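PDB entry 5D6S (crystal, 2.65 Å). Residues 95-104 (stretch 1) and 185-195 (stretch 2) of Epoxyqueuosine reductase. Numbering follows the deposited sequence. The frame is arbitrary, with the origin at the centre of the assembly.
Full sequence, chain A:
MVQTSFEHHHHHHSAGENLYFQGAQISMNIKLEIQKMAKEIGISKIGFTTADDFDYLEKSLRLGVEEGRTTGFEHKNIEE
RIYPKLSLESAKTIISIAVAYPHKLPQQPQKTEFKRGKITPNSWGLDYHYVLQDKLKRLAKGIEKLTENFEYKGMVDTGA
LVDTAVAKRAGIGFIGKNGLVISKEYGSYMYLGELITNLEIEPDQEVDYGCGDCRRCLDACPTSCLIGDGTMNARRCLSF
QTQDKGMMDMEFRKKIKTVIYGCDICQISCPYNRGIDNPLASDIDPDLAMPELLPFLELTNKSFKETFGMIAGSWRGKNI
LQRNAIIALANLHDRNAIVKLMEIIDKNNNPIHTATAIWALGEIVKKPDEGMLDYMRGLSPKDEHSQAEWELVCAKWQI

Stretch 1 (95-104) ISIAVAYPHK
Stretch 2 (185-195) EYGSYMYLGEL

Antiparallel strands often join through a regular backbone ladder and then lock their ends with side chains, and two segments of epoxyqueuosine reductase illustrate the principle. Residues 95-100 and 190-195 are extended, with phi/psi running from -107/114 at Ile95 to -82/153 at Ala100 in the first strand, and from -130/138 at Met190 through -149/171 at Gly193 to -120/101 at Leu195 in the second. Their N-to-C directions lie at 157°, and the axes approach to 4.3 Å. The register pairs Ile95 with Leu195 and runs stepwise to Ala100 with Met190. CA-CA distances are 5.0 Å for Ile95-Leu195 and Ile97-Gly193, both hydrogen-bonded pairs, but 4.5 Å for Ser96-Glu194, 4.7 Å for Ala98-Leu192 and 4.1 Å for Ala100-Met190, which are not.

Each hydrogen-bonded pair closes a two-bond ring: Ile95 N to Leu195 O, 2.9 Å, and Leu195 N to Ile95 O, 2.8 Å; Ile97 N to Gly193 O, 2.9 Å, and Gly193 N to Ile97 O, 3.1 Å; Val99 N to Tyr191 O, 2.9 Å, and Tyr191 N to Val99 O, 2.7 Å. Between the rings, CA-H...O contacts use the same carbonyls, as from Ala98 CA to Tyr191 O at 3.2 Å. Past the strand ends, Tyr101 N still donates to Tyr189 O at 2.9 Å. Tyr189 (-72/60) is the middle residue of a tight bend, closed where Met190 N donates to Ser188 O at 2.6 Å.

Side chains alternate between faces. Ile95 (m, t), Ile97 (p, t), Val99 (t), Tyr191 (m) and Leu195 (t, p) share one; Gly193 offers only hydrogen there, and an ideal CB on it would lie 3.1 Å from Ile97 CG1. On the other face, Ala98 CB lies 3.9 Å from both Met190 SD and Leu192 CD2, while Ala100 CB meets Tyr186 CD1 at 3.7 Å. Met190 is m, t, m; Leu192 is m, t. Also on this face, a water donates to Glu194 OE1 at 2.4 Å and makes a weak hydrogen bond with Ser96 OG at 3.4 Å.

Aromatic rings dominate the end of the ladder. Tyr101 (p, chi2 -89°) is sandwiched: Tyr191 (chi2 -49°) makes an offset stack on one face, with centroids 4.3 Å apart, planes at 13° and CD1 of Tyr101 3.3 Å from CE1 of Tyr191. Over the opposite face, Tyr189 CB sits 4.1 Å from the Tyr101 ring centroid. The Tyr189 ring (m, chi2 -58°) turns its edge toward Tyr101, planes at 71°. His103 (p, chi2 -74°) covers one face of Tyr189, planes at 7°, with His103 CG 3.3 Å from Tyr189 CE2.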

ATOM      1  N   ILE A  95     -14.550  16.101  -8.803  1.00 68.16           N
ATOM      2  CA  ILE A  95     -13.646  15.786  -9.902  1.00 65.36           C
ATOM      3  C   ILE A  95     -12.648  14.745  -9.433  1.00 71.48           C
ATOM      4  O   ILE A  95     -11.823  15.021  -8.562  1.00 67.28           O
ATOM      5  CB  ILE A  95     -12.856  17.021 -10.354  1.00 63.84           C
ATOM      6  CG1 ILE A  95     -13.813  18.200 -10.570  1.00 70.66           C
ATOM      7  CG2 ILE A  95     -12.051  16.699 -11.600  1.00 60.20           C
ATOM      8  CD1 ILE A  95     -13.126  19.531 -10.835  1.00 74.40           C
ATOM      9  N   SER A  96     -12.726  13.555 -10.015  1.00 73.22           N
ATOM     10  CA  SER A  96     -11.818  12.475  -9.684  1.00 70.69           C
ATOM     11  C   SER A  96     -10.626  12.525 -10.606  1.00 73.29           C
ATOM     12  O   SER A  96     -10.809  12.514 -11.818  1.00 85.41           O
ATOM     13  CB  SER A  96     -12.500  11.119  -9.841  1.00 68.46           C
ATOM     14  OG  SER A  96     -11.553  10.071  -9.696  1.00 69.74           O
ATOM     15  N   ILE A  97      -9.411  12.524 -10.046  1.00 75.06           N
ATOM     16  CA  ILE A  97      -8.195  12.388 -10.863  1.00 75.42           C
ATOM     17  C   ILE A  97      -7.524  11.020 -10.712  1.00 71.96           C
ATOM     18  O   ILE A  97      -7.757  10.305  -9.745  1.00 69.83           O
ATOM     19  CB  ILE A  97      -7.165  13.500 -10.605  1.00 72.53           C
ATOM     20  CG1 ILE A  97      -6.629  13.445  -9.191  1.00 77.10           C
ATOM     21  CG2 ILE A  97      -7.801  14.849 -10.861  1.00 68.02           C
ATOM     22  CD1 ILE A  97      -5.358  14.254  -9.051  1.00 84.40           C
ATOM     23  N   ALA A  98      -6.740  10.659 -11.721  1.00 66.79           N
ATOM     24  CA  ALA A  98      -5.972   9.432 -11.726  1.00 69.89           C
ATOM     25  C   ALA A  98      -4.616   9.711 -12.353  1.00 65.43           C
ATOM     26  O   ALA A  98      -4.542  10.342 -13.404  1.00 58.71           O
ATOM     27  CB  ALA A  98      -6.693   8.353 -12.503  1.00 75.95           C
ATOM     28  N   VAL A  99      -3.548   9.293 -11.676  1.00 64.31           N
ATOM     29  CA  VAL A  99      -2.198   9.431 -12.211  1.00 65.76           C
ATOM     30  C   VAL A  99      -1.654   8.029 -12.293  1.00 73.67           C
ATOM     31  O   VAL A  99      -1.660   7.300 -11.297  1.00 80.43           O
ATOM     32  CB  VAL A  99      -1.294  10.297 -11.321  1.00 61.12           C
ATOM     33  CG1 VAL A  99       0.121  10.360 -11.878  1.00 67.66           C
ATOM     34  CG2 VAL A  99      -1.855  11.703 -11.206  1.00 58.23           C
ATOM     35  N   ALA A 100      -1.184   7.644 -13.472  1.00 69.72           N
ATOM     36  CA  ALA A 100      -0.683   6.296 -13.656  1.00 74.45           C
ATOM     37  C   ALA A 100       0.753   6.181 -13.155  1.00 67.59           C
ATOM     38  O   ALA A 100       1.484   7.167 -13.148  1.00 68.22           O
ATOM     39  CB  ALA A 100      -0.774   5.900 -15.117  1.00 81.19           C
ATOM     40  N   TYR A 101       1.141   4.972 -12.745  1.00 67.17           N
ATOM     41  CA  TYR A 101       2.520   4.688 -12.303  1.00 64.06           C
ATOM     42  C   TYR A 101       3.022   3.345 -12.841  1.00 63.60           C
ATOM     43  O   TYR A 101       2.236   2.403 -13.036  1.00 61.01           O
ATOM     44  CB  TYR A 101       2.634   4.718 -10.770  1.00 63.06           C
ATOM     45  CG  TYR A 101       1.803   3.678 -10.029  1.00 56.32           C
ATOM     46  CD1 TYR A 101       0.510   3.949  -9.648  1.00 59.87           C
ATOM     47  CD2 TYR A 101       2.333   2.456  -9.671  1.00 55.52           C
ATOM     48  CE1 TYR A 101      -0.246   3.026  -8.933  1.00 65.94           C
ATOM     49  CE2 TYR A 101       1.580   1.517  -8.966  1.00 57.33           C
ATOM     50  CZ  TYR A 101       0.287   1.804  -8.593  1.00 61.58           C
ATOM     51  OH  TYR A 101      -0.498   0.892  -7.902  1.00 58.96           O
ATOM     52  N   PRO A 102       4.335   3.268 -13.125  1.00 57.40           N
ATOM     53  CA  PRO A 102       4.896   2.037 -13.660  1.00 54.83           C
ATOM     54  C   PRO A 102       4.841   0.919 -12.642  1.00 56.53           C
ATOM     55  O   PRO A 102       5.060   1.162 -11.463  1.00 70.20           O
ATOM     56  CB  PRO A 102       6.348   2.396 -13.950  1.00 57.95           C
ATOM     57  CG  PRO A 102       6.638   3.628 -13.144  1.00 58.39           C
ATOM     58  CD  PRO A 102       5.342   4.316 -12.890  1.00 52.53           C
ATOM     59  N   HIS A 103       4.613  -0.297 -13.113  1.00 60.16           N
ATOM     60  CA  HIS A 103       4.618  -1.476 -12.268  1.00 66.51           C
ATOM     61  C   HIS A 103       5.804  -2.426 -12.543  1.00 75.67           C
ATOM     62  O   HIS A 103       6.092  -3.313 -11.748  1.00 76.77           O
ATOM     63  CB  HIS A 103       3.281  -2.190 -12.396  1.00 71.44           C
ATOM     64  CG  HIS A 103       3.185  -3.125 -13.559  1.00 84.80           C
ATOM     65  ND1 HIS A 103       3.060  -2.695 -14.865  1.00 84.82           N
ATOM     66  CD2 HIS A 103       3.162  -4.480 -13.602  1.00 96.20           C
ATOM     67  CE1 HIS A 103       2.973  -3.748 -15.660  1.00 96.47           C
ATOM     68  NE2 HIS A 103       3.032  -4.842 -14.919  1.00102.51           N
ATOM     69  N   LYS A 104       6.472  -2.231 -13.678  1.00 88.59           N
ATOM     70  CA  LYS A 104       7.715  -2.931 -14.016  1.00 85.03           C
ATOM     71  C   LYS A 104       8.825  -1.924 -13.837  1.00 80.08           C
ATOM     72  O   LYS A 104       8.601  -0.726 -13.983  1.00 84.01           O
ATOM     73  CB  LYS A 104       7.723  -3.402 -15.473  1.00 89.99           C
ATOM     74  CG  LYS A 104       7.073  -4.753 -15.759  1.00 94.61           C
ATOM     75  CD  LYS A 104       6.741  -4.862 -17.253  1.00104.82           C
ATOM     76  CE  LYS A 104       7.246  -6.144 -17.900  1.00104.40           C
ATOM     77  NZ  LYS A 104       6.491  -7.332 -17.438  1.00108.79           N
ATOM     78  N   GLU A 185      -7.082   1.869 -20.116  1.00 75.90           N
ATOM     79  CA  GLU A 185      -5.914   2.582 -20.617  1.00 83.55           C
ATOM     80  C   GLU A 185      -4.640   2.273 -19.810  1.00 87.92           C
ATOM     81  O   GLU A 185      -3.585   2.009 -20.393  1.00 92.04           O
ATOM     82  CB  GLU A 185      -6.189   4.106 -20.586  1.00 86.11           C
ATOM     83  CG  GLU A 185      -7.329   4.610 -21.473  1.00 84.30           C
ATOM     84  CD  GLU A 185      -8.730   4.379 -20.899  1.00 86.62           C
ATOM     85  OE1 GLU A 185      -8.958   3.410 -20.134  1.00 85.35           O
ATOM     86  OE2 GLU A 185      -9.633   5.162 -21.242  1.00 89.35           O
ATOM     87  N   TYR A 186      -4.755   2.310 -18.475  1.00 89.99           N
ATOM     88  CA  TYR A 186      -3.598   2.234 -17.566  1.00 79.87           C
ATOM     89  C   TYR A 186      -3.666   1.137 -16.517  1.00 73.23           C
ATOM     90  O   TYR A 186      -2.798   1.060 -15.651  1.00 72.68           O
ATOM     91  CB  TYR A 186      -3.434   3.555 -16.841  1.00 73.69           C
ATOM     92  CG  TYR A 186      -3.387   4.737 -17.753  1.00 76.69           C
ATOM     93  CD1 TYR A 186      -2.212   5.070 -18.429  1.00 79.64           C
ATOM     94  CD2 TYR A 186      -4.507   5.535 -17.952  1.00 77.09           C
ATOM     95  CE1 TYR A 186      -2.162   6.164 -19.279  1.00 72.29           C
ATOM     96  CE2 TYR A 186      -4.465   6.623 -18.803  1.00 71.73           C
ATOM     97  CZ  TYR A 186      -3.294   6.927 -19.457  1.00 69.30           C
ATOM     98  OH  TYR A 186      -3.243   8.021 -20.267  1.00 75.29           O
ATOM     99  N   GLY A 187      -4.672   0.283 -16.610  1.00 66.76           N
ATOM    100  CA  GLY A 187      -4.830  -0.821 -15.667  1.00 66.92           C
ATOM    101  C   GLY A 187      -5.311  -0.327 -14.320  1.00 64.75           C
ATOM    102  O   GLY A 187      -5.952   0.718 -14.245  1.00 59.38           O
ATOM    103  N   SER A 188      -5.005  -1.087 -13.257  1.00 69.20           N
ATOM    104  CA  SER A 188      -5.210  -0.624 -11.868  1.00 62.99           C
ATOM    105  C   SER A 188      -4.032   0.189 -11.361  1.00 59.59           C
ATOM    106  O   SER A 188      -4.146   0.861 -10.333  1.00 58.34           O
ATOM    107  CB  SER A 188      -5.490  -1.777 -10.915  1.00 63.13           C
ATOM    108  OG  SER A 188      -4.710  -2.911 -11.236  1.00 72.63           O
ATOM    109  N   TYR A 189      -2.930   0.196 -12.109  1.00 54.48           N
ATOM    110  CA  TYR A 189      -1.725   0.943 -11.700  1.00 57.61           C
ATOM    111  C   TYR A 189      -1.891   2.445 -11.837  1.00 55.83           C
ATOM    112  O   TYR A 189      -1.121   3.121 -12.527  1.00 59.01           O
ATOM    113  CB  TYR A 189      -0.445   0.397 -12.384  1.00 60.04           C
ATOM    114  CG  TYR A 189      -0.236  -1.099 -12.101  1.00 70.50           C
ATOM    115  CD1 TYR A 189      -0.121  -1.583 -10.784  1.00 69.81           C
ATOM    116  CD2 TYR A 189      -0.203  -2.025 -13.133  1.00 71.27           C
ATOM    117  CE1 TYR A 189       0.051  -2.934 -10.521  1.00 73.79           C
ATOM    118  CE2 TYR A 189      -0.028  -3.371 -12.874  1.00 83.68           C
ATOM    119  CZ  TYR A 189       0.095  -3.827 -11.568  1.00 82.77           C
ATOM    120  OH  TYR A 189       0.283  -5.182 -11.344  1.00 92.00           O
ATOM    121  N   MET A 190      -2.884   2.947 -11.094  1.00 61.14           N
ATOM    122  CA  MET A 190      -3.162   4.388 -10.940  1.00 64.37           C
ATOM    123  C   MET A 190      -3.324   4.828  -9.475  1.00 64.70           C
ATOM    124  O   MET A 190      -3.985   4.141  -8.675  1.00 57.88           O
ATOM    125  CB  MET A 190      -4.471   4.772 -11.638  1.00 66.75           C
ATOM    126  CG  MET A 190      -4.630   4.312 -13.082  1.00 69.59           C
ATOM    127  SD  MET A 190      -6.312   4.602 -13.655  1.00 76.65           S
ATOM    128  CE  MET A 190      -7.251   3.324 -12.794  1.00 71.94           C
ATOM    129  N   TYR A 191      -2.726   5.982  -9.148  1.00 60.76           N
ATOM    130  CA  TYR A 191      -3.026   6.717  -7.914  1.00 58.91           C
ATOM    131  C   TYR A 191      -4.303   7.515  -8.121  1.00 59.70           C
ATOM    132  O   TYR A 191      -4.536   8.033  -9.203  1.00 65.50           O
ATOM    133  CB  TYR A 191      -1.921   7.721  -7.579  1.00 60.82           C
ATOM    134  CG  TYR A 191      -0.502   7.165  -7.538  1.00 68.12           C
ATOM    135  CD1 TYR A 191      -0.190   6.011  -6.824  1.00 63.79           C
ATOM    136  CD2 TYR A 191       0.544   7.825  -8.197  1.00 71.43           C
ATOM    137  CE1 TYR A 191       1.113   5.525  -6.777  1.00 68.74           C
ATOM    138  CE2 TYR A 191       1.849   7.349  -8.134  1.00 69.38           C
ATOM    139  CZ  TYR A 191       2.131   6.198  -7.426  1.00 68.88           C
ATOM    140  OH  TYR A 191       3.427   5.724  -7.371  1.00 69.70           O
ATOM    141  N   LEU A 192      -5.128   7.618  -7.091  1.00 62.45           N
ATOM    142  CA  LEU A 192      -6.393   8.350  -7.176  1.00 63.07           C
ATOM    143  C   LEU A 192      -6.444   9.580  -6.269  1.00 63.44           C
ATOM    144  O   LEU A 192      -5.820   9.621  -5.220  1.00 59.55           O
ATOM    145  CB  LEU A 192      -7.585   7.448  -6.826  1.00 63.77           C
ATOM    146  CG  LEU A 192      -7.796   6.220  -7.718  1.00 64.10           C
ATOM    147  CD1 LEU A 192      -9.099   5.499  -7.366  1.00 57.90           C
ATOM    148  CD2 LEU A 192      -7.766   6.605  -9.188  1.00 66.31           C
ATOM    149  N   GLY A 193      -7.204  10.570  -6.714  1.00 65.90           N
ATOM    150  CA  GLY A 193      -7.498  11.770  -5.945  1.00 70.72           C
ATOM    151  C   GLY A 193      -8.878  12.334  -6.272  1.00 72.82           C
ATOM    152  O   GLY A 193      -9.534  11.891  -7.214  1.00 83.83           O
ATOM    153  N   GLU A 194      -9.306  13.315  -5.488  1.00 76.06           N
ATOM    154  CA  GLU A 194     -10.588  14.000  -5.678  1.00 79.44           C
ATOM    155  C   GLU A 194     -10.463  15.474  -5.369  1.00 81.95           C
ATOM    156  O   GLU A 194      -9.782  15.865  -4.428  1.00 67.67           O
ATOM    157  CB  GLU A 194     -11.663  13.502  -4.724  1.00 75.73           C
ATOM    158  CG  GLU A 194     -11.957  12.033  -4.802  1.00 71.24           C
ATOM    159  CD  GLU A 194     -11.188  11.253  -3.784  1.00 71.74           C
ATOM    160  OE1 GLU A 194     -10.402  10.386  -4.217  1.00 68.74           O
ATOM    161  OE2 GLU A 194     -11.357  11.528  -2.569  1.00 68.59           O
ATOM    162  N   LEU A 195     -11.163  16.280  -6.158  1.00 89.86           N
ATOM    163  CA  LEU A 195     -11.362  17.684  -5.853  1.00 88.86           C
ATOM    164  C   LEU A 195     -12.864  17.909  -5.735  1.00 96.37           C
ATOM    165  O   LEU A 195     -13.581  17.959  -6.742  1.00103.43           O
ATOM    166  CB  LEU A 195     -10.760  18.553  -6.955  1.00 84.25           C
ATOM    167  CG  LEU A 195     -10.703  20.044  -6.673  1.00 85.59           C
ATOM    168  CD1 LEU A 195      -9.843  20.354  -5.462  1.00 84.43           C
ATOM    169  CD2 LEU A 195     -10.152  20.760  -7.897  1.00 91.29           C
TER
HETATM  170  O   HOH W   1     -10.977   9.477  -6.372  1.00 73.16           O